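Long-range contacts in type-2Aa cytolytic delta-endotoxin (Bacillus thuringiensis serovar kyushuensis, PDB 1CBY), which kills the larvae of dipteran insects by making pores in the epithelial cell membrane of the midgut: residues 100-105 with 212-217; 164-169 with 192-197; 62-67 with 82-87; 170-175 with 186-191. All coordinates share one frame; numbering follows the deposited sequence. Where two conformers were deposited one is given.

Following the chain from the N terminus, interaction 3 closes first: it brings the end of helix 54-63 against the end of helix 77-84 and is complete before the other contacts begin. Interaction 1 opens at residues 100-105 and closes only at 212-217. Within that span lies interaction 2 (164-169 with 192-197), and within interaction 2 lies interaction 4 (170-175 with 186-191). These three nest and none crosses another. Interactions 2 and 4 share the hairpin of strands 165-175 and 183-195, to which strand 210-225 of interaction 1 is added in the same sheet. Interaction 3 touches interaction 4 through Phe64, which packs on Pro188; Ala84 also reaches strand 210-225.

Interaction 1. Residues 100-105 with 212-217; sequences VIQQTV and RYEVKM
A classic beta bulge marks this antiparallel strand pair: Val100 and Ile101 both face Val215. The backbone shows it directly, since Val215 O accepts from Val100 N at 2.8 Å, with the donor close to the line of the carbonyl (C=O...N 167°), and more weakly from Ile101 N at 3.4 Å. Val215 N completes the bulge by donating to Ile101 O; beyond it Gln103 and Tyr213 pair in both directions. The short axes of strands 100-102 and 212-217 run at 154° between their N-to-C directions, close to antiparallel.

On the buried face, Ile101 and Val215 run alongside each other, with CB of Ile101 3.8 Å from CB of Val215. The CG2 branch of Ile101, anti to its backbone N, lies next to Tyr213 and reaches its CB at 4.0 Å. At the bulge, Val100 CG2 meets Val215 CG1 at 3.9 Å, and its other branch, CG1, meets Met217 CB at 4.0 Å. Across the sheet the more exposed face carries Gln102, Thr104 and Arg212. Arg212 bends at chi2 (73°), and this folds its guanidinium back along the partner strand, where NH1 lies 3.1 Å from Gln102 O.

Strand 183-195 flanks the other edge of 212-217, with Tyr213 on Val195 and Met217 on Leu189. Helix 107-122 packs against Val100 and Met217 through Ile117, and against Tyr213 through Ile107.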
loop_
_atom_site.group_PDB
_atom_site.type_symbol
_atom_site.label_atom_id
_atom_site.label_comp_id
_atom_site.label_asym_id
_atom_site.label_seq_id
_atom_site.Cartn_x
_atom_site.Cartn_y
_atom_site.Cartn_z
ATOM N N VAL A 100 1.753 -20.632 15.083
ATOM C CA VAL A 100 3.077 -20.576 14.484
ATOM C C VAL A 100 4.102 -19.842 15.343
ATOM O O VAL A 100 5.298 -19.942 15.099
ATOM C CB VAL A 100 3.024 -19.949 13.069
ATOM C CG1 VAL A 100 2.168 -20.809 12.142
ATOM C CG2 VAL A 100 2.469 -18.540 13.135
ATOM N N ILE A 101 3.638 -19.111 16.350
ATOM C CA ILE A 101 4.539 -18.377 17.236
ATOM C C ILE A 101 3.959 -18.416 18.645
ATOM O O ILE A 101 2.823 -17.991 18.859
ATOM C CB ILE A 101 4.680 -16.884 16.820
ATOM C CG1 ILE A 101 5.222 -16.747 15.389
ATOM C CG2 ILE A 101 5.583 -16.147 17.803
ATOM C CD1 ILE A 101 6.702 -17.028 15.244
ATOM N N GLN A 102 4.720 -18.964 19.589
ATOM C CA GLN A 102 4.298 -19.055 20.989
ATOM C C GLN A 102 5.549 -18.832 21.824
ATOM O O GLN A 102 6.129 -19.787 22.337
ATOM C CB GLN A 102 3.738 -20.447 21.322
ATOM C CG GLN A 102 2.556 -20.924 20.483
ATOM C CD GLN A 102 2.082 -22.325 20.860
ATOM O OE1 GLN A 102 0.946 -22.701 20.580
ATOM N NE2 GLN A 102 2.959 -23.108 21.480
ATOM N N GLN A 103 5.976 -17.582 21.953
ATOM C CA GLN A 103 7.185 -17.282 22.713
ATOM C C GLN A 103 7.402 -15.785 22.772
ATOM O O GLN A 103 6.717 -15.023 22.093
ATOM C CB GLN A 103 8.397 -17.882 22.000
ATOM C CG GLN A 103 8.708 -17.169 20.688
ATOM C CD GLN A 103 9.783 -17.847 19.885
ATOM O OE1 GLN A 103 9.506 -18.753 19.101
ATOM N NE2 GLN A 103 11.018 -17.407 20.060
ATOM N N THR A 104 8.370 -15.370 23.577
ATOM C CA THR A 104 8.721 -13.962 23.665
ATOM C C THR A 104 9.653 -13.789 22.464
ATOM O O THR A 104 10.552 -14.606 22.259
ATOM C CB THR A 104 9.472 -13.640 24.983
ATOM O OG1 THR A 104 8.645 -13.984 26.103
ATOM C CG2 THR A 104 9.814 -12.156 25.064
ATOM N N VAL A 105 9.374 -12.805 21.619
ATOM C CA VAL A 105 10.194 -12.558 20.442
ATOM C C VAL A 105 10.255 -11.101 20.063
ATOM O O VAL A 105 9.401 -10.299 20.450
ATOM C CB VAL A 105 9.673 -13.288 19.183
ATOM C CG1 VAL A 105 10.503 -14.508 18.905
ATOM C CG2 VAL A 105 8.208 -13.638 19.320
ATOM N N ARG A 212 5.840 -11.361 24.558
ATOM C CA ARG A 212 5.408 -12.753 24.530
ATOM C C ARG A 212 4.248 -12.784 23.542
ATOM O O ARG A 212 3.227 -12.125 23.751
ATOM C CB ARG A 212 4.970 -13.196 25.931
ATOM C CG ARG A 212 4.070 -14.423 26.002
ATOM C CD ARG A 212 4.792 -15.724 25.711
ATOM N NE ARG A 212 3.948 -16.867 26.057
ATOM C CZ ARG A 212 4.211 -18.131 25.737
ATOM N NH1 ARG A 212 5.302 -18.442 25.052
ATOM N NH2 ARG A 212 3.374 -19.092 26.104
ATOM N N TYR A 213 4.461 -13.467 22.423
ATOM C CA TYR A 213 3.468 -13.575 21.371
ATOM C C TYR A 213 2.857 -14.953 21.202
ATOM O O TYR A 213 3.510 -15.984 21.405
ATOM C CB TYR A 213 4.076 -13.168 20.027
ATOM C CG TYR A 213 4.016 -11.695 19.728
ATOM C CD1 TYR A 213 2.910 -11.142 19.086
ATOM C CD2 TYR A 213 5.069 -10.850 20.066
ATOM C CE1 TYR A 213 2.853 -9.783 18.790
ATOM C CE2 TYR A 213 5.021 -9.487 19.772
ATOM C CZ TYR A 213 3.907 -8.965 19.138
ATOM O OH TYR A 213 3.834 -7.618 18.886
ATOM N N GLU A 214 1.583 -14.941 20.833
ATOM C CA GLU A 214 0.811 -16.138 20.538
ATOM C C GLU A 214 0.207 -15.763 19.190
ATOM O O GLU A 214 -0.545 -14.788 19.089
ATOM C CB GLU A 214 -0.278 -16.379 21.584
ATOM C CG GLU A 214 -1.245 -17.516 21.240
ATOM C CD GLU A 214 -0.548 -18.835 20.944
ATOM O OE1 GLU A 214 -0.224 -19.569 21.900
ATOM O OE2 GLU A 214 -0.337 -19.142 19.751
ATOM N N VAL A 215 0.603 -16.476 18.146
ATOM C CA VAL A 215 0.120 -16.175 16.814
ATOM C C VAL A 215 -0.381 -17.421 16.125
ATOM O O VAL A 215 0.360 -18.392 15.976
ATOM C CB VAL A 215 1.244 -15.553 15.935
ATOM C CG1 VAL A 215 0.753 -15.339 14.505
ATOM C CG2 VAL A 215 1.725 -14.237 16.528
ATOM N N LYS A 216 -1.650 -17.410 15.744
ATOM C CA LYS A 216 -2.224 -18.529 15.022
ATOM C C LYS A 216 -2.388 -18.041 13.592
ATOM O O LYS A 216 -2.718 -16.874 13.366
ATOM C CB LYS A 216 -3.569 -18.957 15.607
ATOM C CG LYS A 216 -4.183 -20.113 14.837
ATOM C CD LYS A 216 -5.250 -20.832 15.617
ATOM C CE LYS A 216 -5.762 -22.001 14.810
ATOM N NZ LYS A 216 -6.802 -22.756 15.548
ATOM N N MET A 217 -2.137 -18.922 12.633
ATOM C CA MET A 217 -2.225 -18.561 11.227
ATOM C C MET A 217 -3.168 -19.497 10.480
ATOM O O MET A 217 -3.147 -20.713 10.690
ATOM C CB MET A 217 -0.822 -18.615 10.615
ATOM C CG MET A 217 -0.692 -18.022 9.228
ATOM S SD MET A 217 1.029 -17.977 8.659
ATOM C CE MET A 217 0.887 -18.828 7.104
#

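Interaction 2. Residues 164-169 with 192-197; sequences NTSYYY and EVSVDV
The Tyr167 ring lies over Val193, whose CB sits 3.8 Å from the ring centroid and 19° off the normal, a CH-pi contact. The two side chains run alongside each other. Tyr167 reaches this position with CG between its backbone N and carbonyl carbon (chi1 58°), which turns the ring back across the neighbouring strand; its CZ comes to 3.7 Å from Val193 CG1, while the hydroxyl goes on to bond Thr142 O.

On the opposite face, Asn164 ND2 donates to Ser194 OG at 3.2 Å, nearly straight (170°) and in the amide plane. The other end of that amide, OD1, accepts from Ser166 OG at 3.1 Å on a lone pair, and the two bonds together fix its rotation. Farther along, Glu192 CG rests 3.7 Å from Tyr168 CE1. At the start of strand 165-175, beside the end of strand 183-195, Thr165 OG1 donates to Val197 O at 2.6 Å.

Antiparallel backbone bonds pair Thr165 with Val195 and Tyr167 with Val193 in both directions, as expected of a beta hairpin. Strand 155-158 borders 165-169, strand 210-225 borders 192-195 and supplies Lys218 for a salt bridge to Glu192, and helix 199-202 packs on Thr165 through Val202.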
loop_
_atom_site.group_PDB
_atom_site.type_symbol
_atom_site.label_atom_id
_atom_site.label_comp_id
_atom_site.label_asym_id
_atom_site.label_seq_id
_atom_site.Cartn_x
_atom_site.Cartn_y
_atom_site.Cartn_z
ATOM N N ASN A 164 -3.040 -7.840 28.428
ATOM C CA ASN A 164 -3.199 -8.575 27.179
ATOM C C ASN A 164 -3.926 -7.783 26.104
ATOM O O ASN A 164 -4.767 -6.936 26.404
ATOM C CB ASN A 164 -3.946 -9.885 27.436
ATOM C CG ASN A 164 -4.085 -10.731 26.189
ATOM O OD1 ASN A 164 -5.017 -10.555 25.410
ATOM N ND2 ASN A 164 -3.151 -11.653 25.988
ATOM N N THR A 165 -3.573 -8.054 24.853
ATOM C CA THR A 165 -4.183 -7.408 23.700
ATOM C C THR A 165 -4.287 -8.457 22.595
ATOM O O THR A 165 -3.287 -9.075 22.224
ATOM C CB THR A 165 -3.328 -6.227 23.206
ATOM O OG1 THR A 165 -3.240 -5.234 24.236
ATOM C CG2 THR A 165 -3.941 -5.604 21.960
ATOM N N SER A 166 -5.496 -8.682 22.100
ATOM C CA SER A 166 -5.718 -9.659 21.043
ATOM C C SER A 166 -6.395 -8.997 19.862
ATOM O O SER A 166 -7.036 -7.955 20.015
ATOM C CB SER A 166 -6.595 -10.797 21.556
ATOM O OG SER A 166 -5.954 -11.489 22.610
ATOM N N TYR A 167 -6.229 -9.577 18.679
ATOM C CA TYR A 167 -6.851 -9.033 17.479
ATOM C C TYR A 167 -6.784 -9.971 16.284
ATOM O O TYR A 167 -6.011 -10.926 16.267
ATOM C CB TYR A 167 -6.263 -7.658 17.113
ATOM C CG TYR A 167 -4.760 -7.614 16.885
ATOM C CD1 TYR A 167 -4.216 -7.881 15.628
ATOM C CD2 TYR A 167 -3.888 -7.264 17.918
ATOM C CE1 TYR A 167 -2.845 -7.800 15.405
ATOM C CE2 TYR A 167 -2.515 -7.178 17.706
ATOM C CZ TYR A 167 -2.000 -7.448 16.446
ATOM O OH TYR A 167 -0.642 -7.363 16.226
ATOM N N TYR A 168 -7.650 -9.721 15.313
ATOM C CA TYR A 168 -7.694 -10.505 14.095
ATOM C C TYR A 168 -7.155 -9.605 13.002
ATOM O O TYR A 168 -7.423 -8.401 13.002
ATOM C CB TYR A 168 -9.131 -10.901 13.768
ATOM C CG TYR A 168 -9.755 -11.830 14.780
ATOM C CD1 TYR A 168 -9.026 -12.873 15.343
ATOM C CD2 TYR A 168 -11.087 -11.681 15.160
ATOM C CE1 TYR A 168 -9.606 -13.747 16.254
ATOM C CE2 TYR A 168 -11.676 -12.550 16.071
ATOM C CZ TYR A 168 -10.931 -13.580 16.611
ATOM O OH TYR A 168 -11.511 -14.460 17.495
ATOM N N TYR A 169 -6.365 -10.170 12.098
ATOM C CA TYR A 169 -5.808 -9.400 10.997
ATOM C C TYR A 169 -5.965 -10.237 9.741
ATOM O O TYR A 169 -5.428 -11.337 9.654
ATOM C CB TYR A 169 -4.345 -9.089 11.269
ATOM C CG TYR A 169 -3.824 -7.906 10.495
ATOM C CD1 TYR A 169 -3.577 -7.996 9.125
ATOM C CD2 TYR A 169 -3.558 -6.696 11.134
ATOM C CE1 TYR A 169 -3.074 -6.910 8.410
ATOM C CE2 TYR A 169 -3.054 -5.605 10.423
ATOM C CZ TYR A 169 -2.814 -5.724 9.065
ATOM O OH TYR A 169 -2.299 -4.666 8.365
ATOM N N GLU A 192 -4.367 -14.640 14.054
ATOM C CA GLU A 192 -5.064 -14.419 15.312
ATOM C C GLU A 192 -3.910 -14.103 16.250
ATOM O O GLU A 192 -3.142 -14.992 16.614
ATOM C CB GLU A 192 -5.796 -15.674 15.775
ATOM C CG GLU A 192 -6.986 -16.051 14.908
ATOM C CD GLU A 192 -7.847 -17.143 15.526
ATOM O OE1 GLU A 192 -7.612 -17.508 16.700
ATOM O OE2 GLU A 192 -8.767 -17.633 14.837
ATOM N N VAL A 193 -3.737 -12.826 16.565
ATOM C CA VAL A 193 -2.641 -12.374 17.419
ATOM C C VAL A 193 -3.039 -12.079 18.867
ATOM O O VAL A 193 -4.108 -11.528 19.131
ATOM C CB VAL A 193 -1.991 -11.107 16.818
ATOM C CG1 VAL A 193 -0.754 -10.695 17.617
ATOM C CG2 VAL A 193 -1.650 -11.343 15.359
ATOM N N SER A 194 -2.156 -12.430 19.794
ATOM C CA SER A 194 -2.360 -12.194 21.216
ATOM C C SER A 194 -1.005 -11.744 21.771
ATOM O O SER A 194 0.024 -12.365 21.478
ATOM C CB SER A 194 -2.830 -13.479 21.904
ATOM O OG SER A 194 -3.005 -13.299 23.300
ATOM N N VAL A 195 -1.003 -10.641 22.518
ATOM C CA VAL A 195 0.225 -10.091 23.091
ATOM C C VAL A 195 0.065 -9.853 24.590
ATOM O O VAL A 195 -0.987 -9.403 25.046
ATOM C CB VAL A 195 0.605 -8.737 22.447
ATOM C CG1 VAL A 195 2.067 -8.429 22.708
ATOM C CG2 VAL A 195 0.321 -8.743 20.963
ATOM N N ASP A 196 1.130 -10.092 25.345
ATOM C CA ASP A 196 1.100 -9.908 26.790
ATOM C C ASP A 196 1.245 -8.453 27.244
ATOM O O ASP A 196 1.867 -8.185 28.269
ATOM C CB ASP A 196 2.177 -10.775 27.460
ATOM C CG ASP A 196 3.597 -10.316 27.140
ATOM O OD1 ASP A 196 3.840 -9.831 26.013
ATOM O OD2 ASP A 196 4.474 -10.446 28.019
ATOM N N VAL A 197 0.697 -7.512 26.481
ATOM C CA VAL A 197 0.779 -6.099 26.856
ATOM C C VAL A 197 -0.523 -5.361 26.561
ATOM O O VAL A 197 -1.455 -5.934 25.995
ATOM C CB VAL A 197 1.970 -5.349 26.173
ATOM C CG1 VAL A 197 3.300 -5.895 26.656
ATOM C CG2 VAL A 197 1.877 -5.445 24.672
#

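Interaction 3. Residues 62-67 with 82-87; sequences NAFQGA and QIANGI
Ile83 carries the close part of this contact, directing both branches, CG2 and CD1, toward the bend that follows helix 54-63. Its CD1 lies 3.5 Å from Ala63 O and 3.8 Å from Ala67 N, while CG2 lies 3.6 Å from the same Ala63 O. The extended chi2 (172°) carries CD1 past the end of helix 54-63 to the backbone of Gly66 and Ala67. Gly66, with no side chain, presents its own backbone to this methyl: Gly66 C is 3.8 Å from Ile83 CD1.

Phe64 approaches more loosely. It passes Ile83 head to tail, and the ring touches chiefly around CE1, 4.1 Å from Ile83 CG2 and 4.3 Å from Ala84 CB. Beyond it, a type I turn from Ala84 to Ile87 brings Ile87 back so that its CD1 stands 4.0 Å from Ala63 CB. No hydrogen bond joins the two segments; methyl groups and a ring pack on side chains and on polar backbone atoms. The solvent side is marked by Gln82 and Asn85, which are exposed and make no contact with 62-67; Gln82 is also poorly ordered.

Ala84 continues onto Leu220 and Leu222 of strand 210-225, and Phe64 onto Pro188. Two successive helices thus meet at their C-terminal ends above the sheet, an example of the helical layer packed on a beta sheet in the alpha/beta fold of Cyt toxins.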
loop_
_atom_site.group_PDB
_atom_site.type_symbol
_atom_site.label_atom_id
_atom_site.label_comp_id
_atom_site.label_asym_id
_atom_site.label_seq_id
_atom_site.Cartn_x
_atom_site.Cartn_y
_atom_site.Cartn_z
ATOM N N ASN A 62 -13.197 -11.273 -3.491
ATOM C CA ASN A 62 -14.564 -11.154 -2.986
ATOM C C ASN A 62 -15.147 -12.477 -2.533
ATOM O O ASN A 62 -15.862 -12.527 -1.532
ATOM C CB ASN A 62 -15.491 -10.542 -4.035
ATOM C CG ASN A 62 -15.199 -9.084 -4.290
ATOM O OD1 ASN A 62 -14.392 -8.460 -3.590
ATOM N ND2 ASN A 62 -15.852 -8.525 -5.300
ATOM N N ALA A 63 -14.858 -13.544 -3.271
ATOM C CA ALA A 63 -15.370 -14.863 -2.927
ATOM C C ALA A 63 -14.925 -15.271 -1.534
ATOM O O ALA A 63 -15.684 -15.890 -0.789
ATOM C CB ALA A 63 -14.919 -15.894 -3.943
ATOM N N PHE A 64 -13.706 -14.902 -1.163
ATOM C CA PHE A 64 -13.201 -15.258 0.156
ATOM C C PHE A 64 -13.662 -14.359 1.298
ATOM O O PHE A 64 -13.323 -14.603 2.460
ATOM C CB PHE A 64 -11.685 -15.423 0.132
ATOM C CG PHE A 64 -11.241 -16.701 -0.522
ATOM C CD1 PHE A 64 -11.451 -17.924 0.108
ATOM C CD2 PHE A 64 -10.645 -16.688 -1.778
ATOM C CE1 PHE A 64 -11.080 -19.114 -0.501
ATOM C CE2 PHE A 64 -10.269 -17.873 -2.398
ATOM C CZ PHE A 64 -10.487 -19.088 -1.758
ATOM N N GLN A 65 -14.460 -13.343 0.976
ATOM C CA GLN A 65 -15.002 -12.450 1.997
ATOM C C GLN A 65 -15.915 -13.298 2.871
ATOM O O GLN A 65 -15.907 -13.185 4.093
ATOM C CB GLN A 65 -15.827 -11.330 1.362
ATOM C CG GLN A 65 -15.029 -10.311 0.570
ATOM C CD GLN A 65 -14.204 -9.385 1.445
ATOM O OE1 GLN A 65 -14.332 -9.372 2.672
ATOM N NE2 GLN A 65 -13.343 -8.604 0.813
ATOM N N GLY A 66 -16.645 -14.204 2.225
ATOM C CA GLY A 66 -17.571 -15.078 2.925
ATOM C C GLY A 66 -16.952 -15.946 4.000
ATOM O O GLY A 66 -17.667 -16.605 4.752
ATOM N N ALA A 67 -15.625 -15.973 4.065
ATOM C CA ALA A 67 -14.936 -16.772 5.067
ATOM C C ALA A 67 -14.861 -16.024 6.393
ATOM O O ALA A 67 -14.598 -16.629 7.430
ATOM C CB ALA A 67 -13.541 -17.143 4.583
ATOM N N GLN A 82 -14.610 -24.722 2.089
ATOM C CA GLN A 82 -15.888 -24.911 1.410
ATOM C C GLN A 82 -15.937 -24.016 0.169
ATOM O O GLN A 82 -16.297 -24.465 -0.919
ATOM C CB GLN A 82 -17.032 -24.565 2.374
ATOM C CG GLN A 82 -18.244 -23.875 1.744
ATOM C CD GLN A 82 -19.451 -24.784 1.617
ATOM O OE1 GLN A 82 -19.705 -25.623 2.481
ATOM N NE2 GLN A 82 -20.215 -24.608 0.545
ATOM N N ILE A 83 -15.566 -22.750 0.345
ATOM C CA ILE A 83 -15.548 -21.783 -0.749
ATOM C C ILE A 83 -14.470 -22.172 -1.763
ATOM O O ILE A 83 -14.707 -22.148 -2.971
ATOM C CB ILE A 83 -15.262 -20.352 -0.226
ATOM C CG1 ILE A 83 -16.382 -19.903 0.714
ATOM C CG2 ILE A 83 -15.112 -19.375 -1.386
ATOM C CD1 ILE A 83 -16.101 -18.602 1.425
ATOM N N ALA A 84 -13.302 -22.561 -1.258
ATOM C CA ALA A 84 -12.179 -22.959 -2.101
ATOM C C ALA A 84 -12.553 -24.077 -3.067
ATOM O O ALA A 84 -12.373 -23.949 -4.278
ATOM C CB ALA A 84 -11.006 -23.389 -1.239
ATOM N N ASN A 85 -13.108 -25.157 -2.534
ATOM C CA ASN A 85 -13.500 -26.297 -3.353
ATOM C C ASN A 85 -14.708 -26.030 -4.242
ATOM O O ASN A 85 -15.242 -26.956 -4.853
ATOM C CB ASN A 85 -13.755 -27.525 -2.475
ATOM C CG ASN A 85 -12.478 -28.079 -1.862
ATOM O OD1 ASN A 85 -12.433 -28.407 -0.677
ATOM N ND2 ASN A 85 -11.432 -28.187 -2.670
ATOM N N GLY A 86 -15.135 -24.771 -4.313
ATOM C CA GLY A 86 -16.275 -24.414 -5.139
ATOM C C GLY A 86 -15.906 -23.495 -6.292
ATOM O O GLY A 86 -16.702 -23.299 -7.217
ATOM N N ILE A 87 -14.715 -22.904 -6.229
ATOM C CA ILE A 87 -14.255 -22.009 -7.285
ATOM C C ILE A 87 -14.011 -22.849 -8.538
ATOM O O ILE A 87 -13.356 -23.894 -8.483
ATOM C CB ILE A 87 -12.928 -21.303 -6.909
ATOM C CG1 ILE A 87 -13.054 -20.560 -5.574
ATOM C CG2 ILE A 87 -12.521 -20.344 -8.015
ATOM C CD1 ILE A 87 -14.000 -19.388 -5.595
#

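Interaction 4. Residues 170-175 with 186-191; sequences NILFSI and VLPLAF
Phe173 and Leu189 stand next to each other off the same face, the CD2 branch of the Leu189 side chain meeting the Phe173 ring edge at CE2, 3.8 Å away. Ile171, two residues back on the strand of Phe173, supplies CG2 over one ring face, 3.7 Å above the plane and displaced from the ring centre. Its other arm, extended at chi2 (170°), takes Ile171 CD1 to 4.1 Å from Leu189 CD2 and on to the edge of the Phe191 ring, 4.2 Å from CE2. Leu187 lies alongside Phe173, their CB atoms 4.0 Å apart.

This is the buried middle of the hairpin formed by strands 165-175 and 183-195, near the centre of the chain. Hydrogen-bonded pairs Ile171-Leu189 and Phe173-Leu187 alternate with non-hydrogen-bonded ones. These four share one face of the sheet, where Thr138 of helix 129-141 touches Ile171 and Phe173, while Leu189 also packs on Met217.

On the reverse face Leu172 crosses Pro188 and Val186 at an angle. Its CD1 reaches Pro188 CG at 4.0 Å and Val186 CG1 at 4.1 Å. Asn170 lays OD1 3.5 Å from Ala190 CB, while its ND2 donates to Asn42 O.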
loop_
_atom_site.group_PDB
_atom_site.type_symbol
_atom_site.label_atom_id
_atom_site.label_comp_id
_atom_site.label_asym_id
_atom_site.label_seq_id
_atom_site.Cartn_x
_atom_site.Cartn_y
_atom_site.Cartn_z
ATOM N N ASN A 170 -6.733 -9.728 8.786
ATOM C CA ASN A 170 -6.990 -10.446 7.544
ATOM C C ASN A 170 -6.238 -9.816 6.388
ATOM O O ASN A 170 -6.308 -8.600 6.171
ATOM C CB ASN A 170 -8.485 -10.458 7.237
ATOM C CG ASN A 170 -9.317 -10.966 8.401
ATOM O OD1 ASN A 170 -8.952 -11.939 9.066
ATOM N ND2 ASN A 170 -10.438 -10.303 8.656
ATOM N N ILE A 171 -5.555 -10.665 5.627
ATOM C CA ILE A 171 -4.743 -10.265 4.479
ATOM C C ILE A 171 -5.087 -11.185 3.307
ATOM O O ILE A 171 -5.488 -12.331 3.515
ATOM C CB ILE A 171 -3.229 -10.452 4.788
ATOM C CG1 ILE A 171 -2.811 -9.592 5.978
ATOM C CG2 ILE A 171 -2.382 -10.094 3.577
ATOM C CD1 ILE A 171 -1.420 -9.901 6.491
ATOM N N LEU A 172 -4.975 -10.675 2.085
ATOM C CA LEU A 172 -5.229 -11.495 0.909
ATOM C C LEU A 172 -4.222 -11.130 -0.158
ATOM O O LEU A 172 -4.127 -9.971 -0.567
ATOM C CB LEU A 172 -6.649 -11.314 0.363
ATOM C CG LEU A 172 -6.945 -12.222 -0.840
ATOM C CD1 LEU A 172 -8.170 -13.083 -0.593
ATOM C CD2 LEU A 172 -7.105 -11.400 -2.112
ATOM N N PHE A 173 -3.440 -12.121 -0.569
ATOM C CA PHE A 173 -2.429 -11.936 -1.597
ATOM C C PHE A 173 -2.978 -12.535 -2.886
ATOM O O PHE A 173 -3.632 -13.580 -2.869
ATOM C CB PHE A 173 -1.137 -12.680 -1.229
ATOM C CG PHE A 173 -0.416 -12.126 -0.027
ATOM C CD1 PHE A 173 0.220 -10.895 -0.085
ATOM C CD2 PHE A 173 -0.338 -12.859 1.151
ATOM C CE1 PHE A 173 0.927 -10.401 1.019
ATOM C CE2 PHE A 173 0.367 -12.373 2.258
ATOM C CZ PHE A 173 0.999 -11.142 2.189
ATOM N N SER A 174 -2.722 -11.868 -4.000
ATOM C CA SER A 174 -3.147 -12.357 -5.303
ATOM C C SER A 174 -1.943 -12.113 -6.219
ATOM O O SER A 174 -1.559 -10.964 -6.473
ATOM C CB SER A 174 -4.378 -11.594 -5.778
ATOM O OG SER A 174 -4.975 -12.224 -6.890
ATOM N N ILE A 175 -1.321 -13.200 -6.670
ATOM C CA ILE A 175 -0.125 -13.122 -7.506
ATOM C C ILE A 175 -0.249 -13.817 -8.865
ATOM O O ILE A 175 -0.727 -14.949 -8.962
ATOM C CB ILE A 175 1.113 -13.644 -6.711
ATOM C CG1 ILE A 175 2.269 -13.997 -7.642
ATOM C CG2 ILE A 175 0.721 -14.808 -5.813
ATOM C CD1 ILE A 175 2.953 -12.808 -8.240
ATOM N N VAL A 186 -3.890 -17.326 -5.325
ATOM C CA VAL A 186 -4.583 -16.506 -4.338
ATOM C C VAL A 186 -4.236 -17.054 -2.972
ATOM O O VAL A 186 -4.192 -18.271 -2.785
ATOM C CB VAL A 186 -6.106 -16.552 -4.530
ATOM C CG1 VAL A 186 -6.782 -15.590 -3.574
ATOM C CG2 VAL A 186 -6.460 -16.202 -5.960
ATOM N N LEU A 187 -4.014 -16.166 -2.010
ATOM C CA LEU A 187 -3.650 -16.602 -0.671
ATOM C C LEU A 187 -4.380 -15.853 0.450
ATOM O O LEU A 187 -3.956 -14.767 0.865
ATOM C CB LEU A 187 -2.133 -16.459 -0.477
ATOM C CG LEU A 187 -1.353 -17.421 0.433
ATOM C CD1 LEU A 187 0.082 -16.942 0.529
ATOM C CD2 LEU A 187 -1.953 -17.503 1.822
ATOM N N PRO A 188 -5.539 -16.375 0.887
ATOM C CA PRO A 188 -6.302 -15.745 1.971
ATOM C C PRO A 188 -5.536 -16.060 3.249
ATOM O O PRO A 188 -5.405 -17.228 3.624
ATOM C CB PRO A 188 -7.630 -16.510 1.939
ATOM C CG PRO A 188 -7.761 -16.898 0.519
ATOM C CD PRO A 188 -6.363 -17.384 0.209
ATOM N N LEU A 189 -5.012 -15.029 3.896
ATOM C CA LEU A 189 -4.227 -15.192 5.116
ATOM C C LEU A 189 -4.834 -14.442 6.302
ATOM O O LEU A 189 -5.121 -13.251 6.209
ATOM C CB LEU A 189 -2.808 -14.677 4.863
ATOM C CG LEU A 189 -1.816 -14.655 6.021
ATOM C CD1 LEU A 189 -1.406 -16.074 6.374
ATOM C CD2 LEU A 189 -0.604 -13.832 5.620
ATOM N N ALA A 190 -5.004 -15.128 7.425
ATOM C CA ALA A 190 -5.563 -14.494 8.612
ATOM C C ALA A 190 -4.771 -14.877 9.849
ATOM O O ALA A 190 -4.508 -16.056 10.096
ATOM C CB ALA A 190 -7.018 -14.879 8.782
ATOM N N PHE A 191 -4.367 -13.869 10.605
ATOM C CA PHE A 191 -3.605 -14.073 11.823
ATOM C C PHE A 191 -4.459 -13.779 13.050
ATOM O O PHE A 191 -5.197 -12.794 13.078
ATOM C CB PHE A 191 -2.408 -13.118 11.873
ATOM C CG PHE A 191 -1.298 -13.459 10.927
ATOM C CD1 PHE A 191 -0.549 -14.620 11.100
ATOM C CD2 PHE A 191 -0.956 -12.588 9.899
ATOM C CE1 PHE A 191 0.528 -14.906 10.263
ATOM C CE2 PHE A 191 0.120 -12.865 9.057
ATOM C CZ PHE A 191 0.863 -14.027 9.242
#